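Side-chain contacts in Alpha/beta hydrolase (Pseudomonas aeruginosa PAO1, PDB 4R1D), which is probably a calcium-binding lipase of the alpha/beta hydrolase family, an effector of the H2 type VI secretion system that a partner protein, Tli4, inhibits: residues T289-M294 against L443-D448; F340-D343 against Q347-K350; T373-L378 against G465-W470. One frame throughout, in Å; residues are numbered along the deposited sequence.

Contact 1: residues T289-M294 against L443-D448; sequences TIYHHM and LIWKGD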
ATOM      1  N   THR A 289      13.480   9.908   3.916  1.00 14.97           N
ATOM      2  CA  THR A 289      12.437   9.865   4.936  1.00 13.57           C
ATOM      3  C   THR A 289      12.112   8.440   5.373  1.00 14.58           C
ATOM      4  O   THR A 289      11.708   8.233   6.508  1.00 16.58           O
ATOM      5  CB  THR A 289      11.122  10.582   4.518  1.00 12.97           C
ATOM      6  OG1 THR A 289      10.510   9.880   3.420  1.00 17.96           O
ATOM      7  CG2 THR A 289      11.386  12.042   4.153  1.00 16.47           C
ATOM      8  N   ILE A 290      12.296   7.457   4.496  1.00 15.12           N
ATOM      9  CA  ILE A 290      11.959   6.074   4.864  1.00 15.22           C
ATOM     10  C   ILE A 290      12.787   5.618   6.057  1.00 15.84           C
ATOM     11  O   ILE A 290      12.319   4.849   6.898  1.00 14.25           O
ATOM     12  CB  ILE A 290      12.109   5.071   3.679  1.00 16.09           C
ATOM     13  CG1 ILE A 290      11.491   3.715   4.048  1.00 20.78           C
ATOM     14  CG2 ILE A 290      13.567   4.885   3.295  1.00 19.11           C
ATOM     15  CD1 ILE A 290      11.683   2.654   2.973  1.00 27.95           C
ATOM     16  N   TYR A 291      14.020   6.111   6.146  1.00 13.73           N
ATOM     17  CA  TYR A 291      14.849   5.783   7.300  1.00 17.27           C
ATOM     18  C   TYR A 291      14.273   6.410   8.568  1.00 14.22           C
ATOM     19  O   TYR A 291      14.166   5.759   9.590  1.00 15.97           O
ATOM     20  CB  TYR A 291      16.287   6.248   7.063  1.00 15.14           C
ATOM     21  CG  TYR A 291      17.255   5.836   8.142  1.00 15.65           C
ATOM     22  CD1 TYR A 291      17.320   6.541   9.338  1.00 15.53           C
ATOM     23  CD2 TYR A 291      18.128   4.774   7.953  1.00 15.78           C
ATOM     24  CE1 TYR A 291      18.201   6.188  10.322  1.00 14.95           C
ATOM     25  CE2 TYR A 291      19.030   4.407   8.947  1.00 15.26           C
ATOM     26  CZ  TYR A 291      19.064   5.133  10.121  1.00 15.26           C
ATOM     27  OH  TYR A 291      19.936   4.791  11.132  1.00 15.37           O
ATOM     28  N   HIS A 292      13.897   7.682   8.505  1.00 15.58           N
ATOM     29  CA  HIS A 292      13.293   8.316   9.672  1.00 14.82           C
ATOM     30  C   HIS A 292      12.093   7.512  10.146  1.00 16.90           C
ATOM     31  O   HIS A 292      11.980   7.175  11.324  1.00 16.11           O
ATOM     32  CB  HIS A 292      12.824   9.741   9.363  1.00 14.86           C
ATOM     33  CG  HIS A 292      11.973  10.322  10.449  1.00 16.53           C
ATOM     34  ND1 HIS A 292      10.620  10.077  10.540  1.00 17.97           N
ATOM     35  CD2 HIS A 292      12.290  11.084  11.523  1.00 20.84           C
ATOM     36  CE1 HIS A 292      10.133  10.684  11.610  1.00 18.75           C
ATOM     37  NE2 HIS A 292      11.127  11.303  12.224  1.00 22.19           N
ATOM     38  N   HIS A 293      11.192   7.205   9.218  1.00 16.51           N
ATOM     39  CA  HIS A 293       9.939   6.556   9.584  1.00 15.67           C
ATOM     40  C   HIS A 293      10.133   5.160  10.165  1.00 16.33           C
ATOM     41  O   HIS A 293       9.479   4.810  11.141  1.00 16.32           O
ATOM     42  CB  HIS A 293       8.974   6.553   8.396  1.00 14.78           C
ATOM     43  CG  HIS A 293       8.689   7.927   7.878  1.00 16.74           C
ATOM     44  ND1 HIS A 293       8.203   8.170   6.612  1.00 20.63           N
ATOM     45  CD2 HIS A 293       8.851   9.138   8.459  1.00 15.57           C
ATOM     46  CE1 HIS A 293       8.064   9.474   6.440  1.00 15.37           C
ATOM     47  NE2 HIS A 293       8.452  10.084   7.547  1.00 20.10           N
ATOM     48  N   MET A 294      11.045   4.383   9.584  1.00 16.28           N
ATOM     49  CA  MET A 294      11.312   3.044  10.067  1.00 14.65           C
ATOM     50  C   MET A 294      12.008   3.040  11.423  1.00 16.74           C
ATOM     51  O   MET A 294      11.853   2.102  12.194  1.00 15.67           O
ATOM     52  CB  MET A 294      12.121   2.239   9.043  1.00 14.69           C
ATOM     53  CG  MET A 294      11.317   1.897   7.788  1.00 16.90           C
ATOM     54  SD  MET A 294      12.207   0.813   6.664  1.00 16.54           S
ATOM     55  CE  MET A 294      12.070  -0.720   7.586  1.00 17.61           C
ATOM     56  N   LEU A 443      19.843  13.025   7.380  1.00 16.77           N
ATOM     57  CA  LEU A 443      19.373  12.196   8.460  1.00 17.33           C
ATOM     58  C   LEU A 443      20.525  12.159   9.449  1.00 21.35           C
ATOM     59  O   LEU A 443      21.557  11.556   9.175  1.00 18.40           O
ATOM     60  CB  LEU A 443      19.047  10.799   7.945  1.00 16.82           C
ATOM     61  CG  LEU A 443      18.070   9.957   8.769  1.00 17.47           C
ATOM     62  CD1 LEU A 443      18.495   9.920  10.227  1.00 21.03           C
ATOM     63  CD2 LEU A 443      16.671  10.512   8.638  1.00 20.13           C
ATOM     64  N   ILE A 444      20.346  12.814  10.590  1.00 16.97           N
ATOM     65  CA  ILE A 444      21.446  13.006  11.536  1.00 18.15           C
ATOM     66  C   ILE A 444      21.204  12.355  12.888  1.00 19.13           C
ATOM     67  O   ILE A 444      20.208  12.623  13.547  1.00 19.22           O
ATOM     68  CB  ILE A 444      21.697  14.503  11.784  1.00 18.50           C
ATOM     69  CG1 ILE A 444      22.028  15.218  10.472  1.00 21.11           C
ATOM     70  CG2 ILE A 444      22.813  14.689  12.817  1.00 20.10           C
ATOM     71  CD1 ILE A 444      21.659  16.714  10.494  1.00 22.70           C
ATOM     72  N   TRP A 445      22.133  11.494  13.297  1.00 15.74           N
ATOM     73  CA  TRP A 445      22.146  10.962  14.648  1.00 14.89           C
ATOM     74  C   TRP A 445      23.191  11.786  15.375  1.00 22.81           C
ATOM     75  O   TRP A 445      24.372  11.729  15.030  1.00 22.20           O
ATOM     76  CB  TRP A 445      22.629   9.518  14.653  1.00 18.51           C
ATOM     77  CG  TRP A 445      21.621   8.461  14.297  1.00 18.35           C
ATOM     78  CD1 TRP A 445      21.533   7.773  13.113  1.00 23.05           C
ATOM     79  CD2 TRP A 445      20.608   7.921  15.149  1.00 19.56           C
ATOM     80  NE1 TRP A 445      20.515   6.850  13.177  1.00 19.42           N
ATOM     81  CE2 TRP A 445      19.931   6.922  14.414  1.00 19.76           C
ATOM     82  CE3 TRP A 445      20.203   8.183  16.461  1.00 17.28           C
ATOM     83  CZ2 TRP A 445      18.869   6.193  14.947  1.00 16.75           C
ATOM     84  CZ3 TRP A 445      19.150   7.457  16.989  1.00 20.22           C
ATOM     85  CH2 TRP A 445      18.487   6.481  16.227  1.00 20.62           C
ATOM     86  N   LYS A 446      22.765  12.552  16.367  1.00 20.63           N
ATOM     87  CA  LYS A 446      23.686  13.413  17.097  1.00 22.93           C
ATOM     88  C   LYS A 446      23.883  12.875  18.508  1.00 23.81           C
ATOM     89  O   LYS A 446      22.917  12.628  19.226  1.00 23.13           O
ATOM     90  CB  LYS A 446      23.139  14.839  17.127  1.00 23.36           C
ATOM     91  CG  LYS A 446      24.032  15.830  17.836  1.00 28.88           C
ATOM     92  CD  LYS A 446      23.369  17.190  17.930  1.00 31.51           C
ATOM     93  CE  LYS A 446      23.548  17.985  16.655  1.00 39.58           C
ATOM     94  NZ  LYS A 446      23.285  19.438  16.883  1.00 52.04           N
ATOM     95  N   GLY A 447      25.137  12.663  18.900  1.00 23.81           N
ATOM     96  CA  GLY A 447      25.429  12.102  20.205  1.00 21.59           C
ATOM     97  C   GLY A 447      26.651  11.201  20.180  1.00 22.44           C
ATOM     98  O   GLY A 447      27.345  11.126  19.171  1.00 25.55           O
ATOM     99  N   ASP A 448      26.903  10.510  21.285  1.00 23.76           N
ATOM    100  CA  ASP A 448      28.100   9.682  21.425  1.00 28.19           C
ATOM    101  C   ASP A 448      27.774   8.194  21.290  1.00 23.50           C
ATOM    102  O   ASP A 448      27.146   7.616  22.165  1.00 26.92           O
ATOM    103  CB  ASP A 448      28.768   9.958  22.777  1.00 26.33           C
ATOM    104  CG  ASP A 448      29.924   9.025  23.056  1.00 29.95           C
ATOM    105  OD1 ASP A 448      30.525   8.518  22.088  1.00 30.48           O
ATOM    106  OD2 ASP A 448      30.233   8.801  24.245  1.00 37.08           O
TER
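Tyr291 of helix 289-296 reaches across to strand 443-446 and meets two residues two places apart on it, Leu443 with its flank and Trp445 with its hydroxyl. Its ring is directed there by a side chain extended away from the backbone N (chi1 -174°), crossing that of Leu443 at about a right angle. CD1 of Tyr291 lies 3.5 Å from CG of Leu443, and CE1 of Tyr291 rests on the CD1 methyl of the same leucine. The other methyl of Leu443, CD2, turns to the helix itself and sits 4.0 Å from CB of His292.

Beyond Leu443, the indole N-H of Trp445 is given to the phenol: NE1 of Trp445 stands 3.0 Å from OH of Tyr291. The bond is nearly straight, at 170°, and the oxygen lies almost in the indole plane. The two rings therefore approach by their edges, with planes close to perpendicular, and do not stack.

The same hydroxyl is also hydrogen-bonded to the backbone O of Tyr376, while Leu339 and Leu378 pack against the tyrosine side chain. A helix and the edge-on indole of a mixed-sheet strand are thus joined through one buried phenol whose oxygen has two polar partners, which fixes its position within an otherwise largely apolar interface.

Contact 2: residues F340-D343 against Q347-K350; sequences FLCD and QVLK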
ATOM      1  N   PHE A 340      24.146  10.737   8.623  1.00 17.47           N
ATOM      2  CA  PHE A 340      25.321  11.299   9.288  1.00 19.87           C
ATOM      3  C   PHE A 340      25.340  11.018  10.781  1.00 20.29           C
ATOM      4  O   PHE A 340      24.368  11.276  11.489  1.00 18.99           O
ATOM      5  CB  PHE A 340      25.382  12.813   9.062  1.00 20.40           C
ATOM      6  CG  PHE A 340      25.322  13.217   7.620  1.00 20.60           C
ATOM      7  CD1 PHE A 340      26.467  13.225   6.839  1.00 20.87           C
ATOM      8  CD2 PHE A 340      24.116  13.582   7.040  1.00 17.48           C
ATOM      9  CE1 PHE A 340      26.420  13.602   5.514  1.00 22.27           C
ATOM     10  CE2 PHE A 340      24.052  13.958   5.716  1.00 20.88           C
ATOM     11  CZ  PHE A 340      25.211  13.973   4.941  1.00 21.93           C
ATOM     12  N   LEU A 341      26.469  10.508  11.266  1.00 18.72           N
ATOM     13  CA  LEU A 341      26.664  10.299  12.685  1.00 16.54           C
ATOM     14  C   LEU A 341      27.565  11.422  13.194  1.00 26.60           C
ATOM     15  O   LEU A 341      28.732  11.494  12.814  1.00 22.46           O
ATOM     16  CB  LEU A 341      27.326   8.943  12.926  1.00 21.72           C
ATOM     17  CG  LEU A 341      26.450   7.684  13.028  1.00 28.57           C
ATOM     18  CD1 LEU A 341      25.212   7.710  12.130  1.00 19.92           C
ATOM     19  CD2 LEU A 341      27.277   6.428  12.786  1.00 24.19           C
ATOM     20  N   CYS A 342      27.016  12.297  14.034  1.00 22.06           N
ATOM     21  CA  CYS A 342      27.711  13.520  14.453  1.00 23.99           C
ATOM     22  C   CYS A 342      27.864  13.585  15.963  1.00 24.79           C
ATOM     23  O   CYS A 342      27.124  12.930  16.702  1.00 23.21           O
ATOM     24  CB  CYS A 342      26.932  14.756  13.999  1.00 23.37           C
ATOM     25  SG  CYS A 342      26.677  14.879  12.219  1.00 24.97           S
ATOM     26  N   ASP A 343      28.816  14.393  16.424  1.00 26.54           N
ATOM     27  CA  ASP A 343      28.988  14.607  17.852  1.00 26.54           C
ATOM     28  C   ASP A 343      28.099  15.759  18.336  1.00 31.75           C
ATOM     29  O   ASP A 343      27.356  16.355  17.547  1.00 28.12           O
ATOM     30  CB  ASP A 343      30.466  14.853  18.204  1.00 28.90           C
ATOM     31  CG  ASP A 343      31.032  16.124  17.575  1.00 33.05           C
ATOM     32  OD1 ASP A 343      30.266  17.060  17.258  1.00 29.38           O
ATOM     33  OD2 ASP A 343      32.269  16.199  17.413  1.00 34.32           O
ATOM     34  N   GLN A 347      29.551  17.910  14.485  1.00 28.31           N
ATOM     35  CA  GLN A 347      30.620  17.508  13.589  1.00 29.68           C
ATOM     36  C   GLN A 347      30.559  16.016  13.329  1.00 24.16           C
ATOM     37  O   GLN A 347      30.358  15.221  14.252  1.00 24.89           O
ATOM     38  CB  GLN A 347      31.985  17.884  14.166  1.00 35.06           C
ATOM     39  CG  GLN A 347      32.176  19.380  14.334  1.00 41.81           C
ATOM     40  CD  GLN A 347      31.819  20.155  13.079  1.00 46.79           C
ATOM     41  OE1 GLN A 347      30.956  21.038  13.105  1.00 51.36           O
ATOM     42  NE2 GLN A 347      32.481  19.832  11.970  1.00 35.99           N
ATOM     43  N   VAL A 348      30.730  15.648  12.066  1.00 25.81           N
ATOM     44  CA  VAL A 348      30.649  14.254  11.658  1.00 25.90           C
ATOM     45  C   VAL A 348      31.784  13.463  12.295  1.00 27.59           C
ATOM     46  O   VAL A 348      32.942  13.890  12.260  1.00 24.20           O
ATOM     47  CB  VAL A 348      30.719  14.108  10.134  1.00 27.81           C
ATOM     48  CG1 VAL A 348      30.748  12.635   9.751  1.00 25.34           C
ATOM     49  CG2 VAL A 348      29.546  14.822   9.477  1.00 28.38           C
ATOM     50  N   LEU A 349      31.431  12.319  12.872  1.00 24.07           N
ATOM     51  CA  LEU A 349      32.358  11.460  13.597  1.00 20.82           C
ATOM     52  C   LEU A 349      33.262  10.678  12.646  1.00 20.74           C
ATOM     53  O   LEU A 349      33.017  10.641  11.446  1.00 23.64           O
ATOM     54  CB  LEU A 349      31.569  10.498  14.481  1.00 20.35           C
ATOM     55  CG  LEU A 349      30.784  11.176  15.604  1.00 24.63           C
ATOM     56  CD1 LEU A 349      29.873  10.176  16.329  1.00 23.77           C
ATOM     57  CD2 LEU A 349      31.756  11.842  16.579  1.00 28.83           C
ATOM     58  N   LYS A 350      34.310  10.059  13.191  1.00 26.36           N
ATOM     59  CA  LYS A 350      35.235   9.256  12.393  1.00 23.55           C
ATOM     60  C   LYS A 350      35.071   7.782  12.731  1.00 24.12           C
ATOM     61  O   LYS A 350      34.818   7.444  13.887  1.00 25.15           O
ATOM     62  CB  LYS A 350      36.682   9.674  12.678  1.00 30.14           C
ATOM     63  CG  LYS A 350      37.262  10.696  11.714  1.00 35.08           C
ATOM     64  CD  LYS A 350      36.323  11.845  11.459  1.00 36.42           C
ATOM     65  CE  LYS A 350      37.009  12.955  10.667  1.00 41.37           C
ATOM     66  NZ  LYS A 350      38.009  13.684  11.492  1.00 51.67           N
TER
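Leu349 N donates to Leu341 O in an almost straight bond of 2.8 Å and 176°, lying in the carbonyl plane. Two residues along, Asp343 N donates to Gln347 O, also at 2.8 Å but with the donor tilted from the carbonyl plane. Between these bonds Cys342 and Val348 form a single beta bridge where the chain doubles back after strand 339-342, with the Asp343-Gln347 bond next toward the turn. The backbones come close here, and CA of Cys342 makes a CA-H...O contact of 3.2 Å with Gln347 O.

A third bond uses a side chain. Asp343 holds CG between its backbone N and carbonyl carbon (chi1 64°), which brings the carboxylate to Gln347 N. There OD1 of Asp343 accepts from Gln347 N at 3.0 Å, met from above the carboxylate plane. A weak hydrogen bond from Gln345 N reaches the same oxygen.

Apolar groups fill in around the backbone bonds. Leu349 lays its CG and methyls along the strand, with CD2 3.7 Å from CB of Asp343, and Pro449 touches this leucine. CG2 of Val348 approaches SG of Cys342 at 4.0 Å and, more loosely, the ring of Phe340.

Farther out, strand 443-446 bonds to the backbones of Phe340 and Cys342, and Arg357 bonds to that of Leu341, so the strand is positioned by its neighbours. The carboxylate of Asp343 thus accepts one backbone N-H from Gln347 and a weak one from Gln345, which would probably favour its charged form.

Contact 3: residues T373-L378 against G465-W470; sequences TTWYGL and GTYNSW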
ATOM      1  N   THR A 373      22.907  -4.490  10.465  1.00 20.17           N
ATOM      2  CA  THR A 373      22.153  -4.794  11.674  1.00 22.34           C
ATOM      3  C   THR A 373      22.662  -4.083  12.925  1.00 20.07           C
ATOM      4  O   THR A 373      22.154  -4.328  14.020  1.00 18.94           O
ATOM      5  CB  THR A 373      22.088  -6.315  11.954  1.00 22.35           C
ATOM      6  OG1 THR A 373      23.411  -6.835  12.131  1.00 26.92           O
ATOM      7  CG2 THR A 373      21.406  -7.039  10.799  1.00 23.62           C
ATOM      8  N   THR A 374      23.672  -3.228  12.766  1.00 24.11           N
ATOM      9  CA  THR A 374      24.173  -2.437  13.888  1.00 23.46           C
ATOM     10  C   THR A 374      23.177  -1.339  14.242  1.00 25.00           C
ATOM     11  O   THR A 374      22.188  -1.132  13.533  1.00 23.08           O
ATOM     12  CB  THR A 374      25.553  -1.795  13.593  1.00 23.32           C
ATOM     13  OG1 THR A 374      25.393  -0.730  12.651  1.00 29.02           O
ATOM     14  CG2 THR A 374      26.517  -2.822  13.032  1.00 26.47           C
ATOM     15  N   TRP A 375      23.448  -0.619  15.326  1.00 22.34           N
ATOM     16  CA  TRP A 375      22.518   0.396  15.815  1.00 23.19           C
ATOM     17  C   TRP A 375      22.068   1.433  14.777  1.00 24.69           C
ATOM     18  O   TRP A 375      20.986   1.998  14.915  1.00 21.94           O
ATOM     19  CB  TRP A 375      23.091   1.118  17.040  1.00 23.22           C
ATOM     20  CG  TRP A 375      24.210   2.051  16.724  1.00 23.11           C
ATOM     21  CD1 TRP A 375      25.535   1.737  16.632  1.00 23.74           C
ATOM     22  CD2 TRP A 375      24.110   3.455  16.454  1.00 21.23           C
ATOM     23  NE1 TRP A 375      26.270   2.860  16.316  1.00 22.84           N
ATOM     24  CE2 TRP A 375      25.418   3.929  16.210  1.00 23.03           C
ATOM     25  CE3 TRP A 375      23.043   4.360  16.390  1.00 19.51           C
ATOM     26  CZ2 TRP A 375      25.686   5.264  15.911  1.00 23.15           C
ATOM     27  CZ3 TRP A 375      23.314   5.688  16.108  1.00 19.04           C
ATOM     28  CH2 TRP A 375      24.622   6.127  15.863  1.00 22.59           C
ATOM     29  N   TYR A 376      22.886   1.708  13.760  1.00 17.48           N
ATOM     30  CA  TYR A 376      22.522   2.750  12.805  1.00 18.27           C
ATOM     31  C   TYR A 376      21.911   2.182  11.529  1.00 19.86           C
ATOM     32  O   TYR A 376      21.626   2.924  10.598  1.00 19.48           O
ATOM     33  CB  TYR A 376      23.696   3.711  12.486  1.00 18.29           C
ATOM     34  CG  TYR A 376      24.875   3.088  11.760  1.00 18.81           C
ATOM     35  CD1 TYR A 376      24.922   3.048  10.374  1.00 18.30           C
ATOM     36  CD2 TYR A 376      25.940   2.540  12.469  1.00 19.46           C
ATOM     37  CE1 TYR A 376      26.008   2.478   9.702  1.00 19.52           C
ATOM     38  CE2 TYR A 376      27.015   1.966  11.817  1.00 17.83           C
ATOM     39  CZ  TYR A 376      27.048   1.939  10.439  1.00 19.58           C
ATOM     40  OH  TYR A 376      28.120   1.370   9.790  1.00 21.50           O
ATOM     41  N   GLY A 377      21.702   0.870  11.502  1.00 18.30           N
ATOM     42  CA  GLY A 377      21.124   0.219  10.336  1.00 19.00           C
ATOM     43  C   GLY A 377      19.644   0.512  10.211  1.00 18.84           C
ATOM     44  O   GLY A 377      19.031   1.017  11.143  1.00 17.98           O
ATOM     45  N   LEU A 378      19.071   0.200   9.051  1.00 17.13           N
ATOM     46  CA  LEU A 378      17.653   0.471   8.808  1.00 14.50           C
ATOM     47  C   LEU A 378      16.771  -0.359   9.737  1.00 16.35           C
ATOM     48  O   LEU A 378      15.778   0.135  10.279  1.00 18.02           O
ATOM     49  CB  LEU A 378      17.316   0.132   7.368  1.00 14.59           C
ATOM     50  CG  LEU A 378      15.900   0.519   6.942  1.00 14.41           C
ATOM     51  CD1 LEU A 378      15.742   2.034   6.970  1.00 17.50           C
ATOM     52  CD2 LEU A 378      15.636  -0.030   5.540  1.00 16.98           C
ATOM     53  N   GLY A 465      13.400   7.813  18.232  1.00 19.16           N
ATOM     54  CA  GLY A 465      14.472   8.681  17.781  1.00 16.40           C
ATOM     55  C   GLY A 465      15.629   8.885  18.745  1.00 23.43           C
ATOM     56  O   GLY A 465      16.578   9.587  18.412  1.00 22.36           O
ATOM     57  N   THR A 466      15.573   8.284  19.927  1.00 20.93           N
ATOM     58  CA  THR A 466      16.682   8.477  20.867  1.00 22.41           C
ATOM     59  C   THR A 466      17.097   7.242  21.659  1.00 21.57           C
ATOM     60  O   THR A 466      16.269   6.390  22.003  1.00 20.10           O
ATOM     61  CB  THR A 466      16.418   9.661  21.838  1.00 24.39           C
ATOM     62  OG1 THR A 466      17.657  10.079  22.438  1.00 23.49           O
ATOM     63  CG2 THR A 466      15.412   9.262  22.924  1.00 19.79           C
ATOM     64  N   TYR A 467      18.402   7.161  21.922  1.00 21.24           N
ATOM     65  CA  TYR A 467      18.980   6.168  22.817  1.00 21.91           C
ATOM     66  C   TYR A 467      19.091   6.703  24.255  1.00 21.46           C
ATOM     67  O   TYR A 467      19.420   5.961  25.174  1.00 23.30           O
ATOM     68  CB  TYR A 467      20.364   5.739  22.309  1.00 19.49           C
ATOM     69  CG  TYR A 467      20.305   4.773  21.146  1.00 19.35           C
ATOM     70  CD1 TYR A 467      20.343   3.405  21.358  1.00 22.28           C
ATOM     71  CD2 TYR A 467      20.190   5.230  19.845  1.00 19.68           C
ATOM     72  CE1 TYR A 467      20.273   2.511  20.303  1.00 23.73           C
ATOM     73  CE2 TYR A 467      20.130   4.341  18.774  1.00 16.38           C
ATOM     74  CZ  TYR A 467      20.163   2.993  19.009  1.00 18.31           C
ATOM     75  OH  TYR A 467      20.093   2.117  17.950  1.00 21.41           O
ATOM     76  N   ASN A 468      18.838   7.994  24.442  1.00 23.48           N
ATOM     77  CA  ASN A 468      18.807   8.561  25.793  1.00 27.78           C
ATOM     78  C   ASN A 468      17.650   7.970  26.567  1.00 27.56           C
ATOM     79  O   ASN A 468      16.558   7.804  26.030  1.00 24.87           O
ATOM     80  CB  ASN A 468      18.661  10.079  25.752  1.00 24.79           C
ATOM     81  CG  ASN A 468      19.886  10.759  25.204  1.00 26.00           C
ATOM     82  OD1 ASN A 468      21.000  10.323  25.452  1.00 25.34           O
ATOM     83  ND2 ASN A 468      19.686  11.836  24.458  1.00 24.82           N
ATOM     84  N   SER A 469      17.892   7.638  27.826  1.00 22.04           N
ATOM     85  CA  SER A 469      16.854   7.064  28.659  1.00 28.60           C
ATOM     86  C   SER A 469      17.075   7.453  30.109  1.00 25.93           C
ATOM     87  O   SER A 469      18.018   8.170  30.432  1.00 25.69           O
ATOM     88  CB  SER A 469      16.852   5.543  28.537  1.00 29.21           C
ATOM     89  OG  SER A 469      18.056   5.001  29.059  1.00 31.28           O
ATOM     90  N   TRP A 470      16.188   6.978  30.975  1.00 29.83           N
ATOM     91  CA  TRP A 470      16.357   7.142  32.411  1.00 29.22           C
ATOM     92  C   TRP A 470      17.739   6.632  32.819  1.00 31.80           C
ATOM     93  O   TRP A 470      18.367   7.168  33.738  1.00 27.78           O
ATOM     94  CB  TRP A 470      15.245   6.382  33.137  1.00 27.11           C
ATOM     95  CG  TRP A 470      15.379   6.334  34.616  1.00 30.32           C
ATOM     96  CD1 TRP A 470      15.774   5.265  35.369  1.00 33.77           C
ATOM     97  CD2 TRP A 470      15.099   7.394  35.536  1.00 25.28           C
ATOM     98  NE1 TRP A 470      15.765   5.597  36.705  1.00 37.22           N
ATOM     99  CE2 TRP A 470      15.355   6.899  36.834  1.00 29.26           C
ATOM    100  CE3 TRP A 470      14.669   8.717  35.389  1.00 25.02           C
ATOM    101  CZ2 TRP A 470      15.185   7.678  37.977  1.00 28.53           C
ATOM    102  CZ3 TRP A 470      14.506   9.489  36.524  1.00 27.53           C
ATOM    103  CH2 TRP A 470      14.761   8.966  37.803  1.00 24.36           C
TER
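The indole of Trp375 turns an edge toward the face of Tyr467 in an offset edge-to-face pair, the planes 88° apart and the six-membered ring centroid of Trp375 5.8 Å from the ring centroid of Tyr467. The closest ring carbons are CE3 of Trp375 and CE2 of Tyr467, 3.8 Å apart. One face of the indole is covered by CB of Tyr376, which lies over its centre, and at an edge of the Tyr376 ring, in its plane, sits NE1 of Trp375.

Two loops are brought together by this pair. Trp375 belongs to a type I beta turn running from Thr374 to Gly377 and closed by the bond from Gly377 N to Thr374 O. Tyr467 follows Thr466, which heads an ST turn: OG1 of Thr466 accepts from Asn468 N at 3.1 Å.

With CG of Trp375 set between the backbone N and the carbonyl carbon (chi1 72°), the CE3 edge of its indole faces the phenol ring, and the end of Tyr467 comes in beside the tryptophan's CB and backbone carbonyl. The indole N-H is engaged away from the tyrosine, in a hydrogen bond with Glu453 OE2, and the carbonyl of Trp375 is bonded to Arg295 NH1.

Trp445, from strand 443-446, meets both rings, edge-to-face with Trp375 and at an inclined angle with Tyr467, to make a cluster of three aromatic side chains. Leu452 touches both members of the pair, and Pro449 and Pro476 pack on Trp375. The phenol oxygen OH of Tyr467 lies 3.3 Å from CB of Trp375, alongside the base of the indole.

In the fold
Contact 1 is fully buried, whereas contacts 2 and 3 are partly buried and lie farther from the centre of the chain. Contacts 1 and 2 share a mixed sheet, in which strands 443-446 and 339-342 are neighbours. Contacts 1 and 3 have in common the tryptophan of strand 443-446 and the tyrosine hydroxyl of helix 289-296. Leu341 links contact 2 to contact 3, with CD2 against the indole of Trp375. Their chemistry differs: backbone bonds dominate the local turn of contact 2, ring packing joins the loops of contact 3, and contact 1 combines apolar packing with one side-chain hydrogen bond. All three lie away from the calcium site.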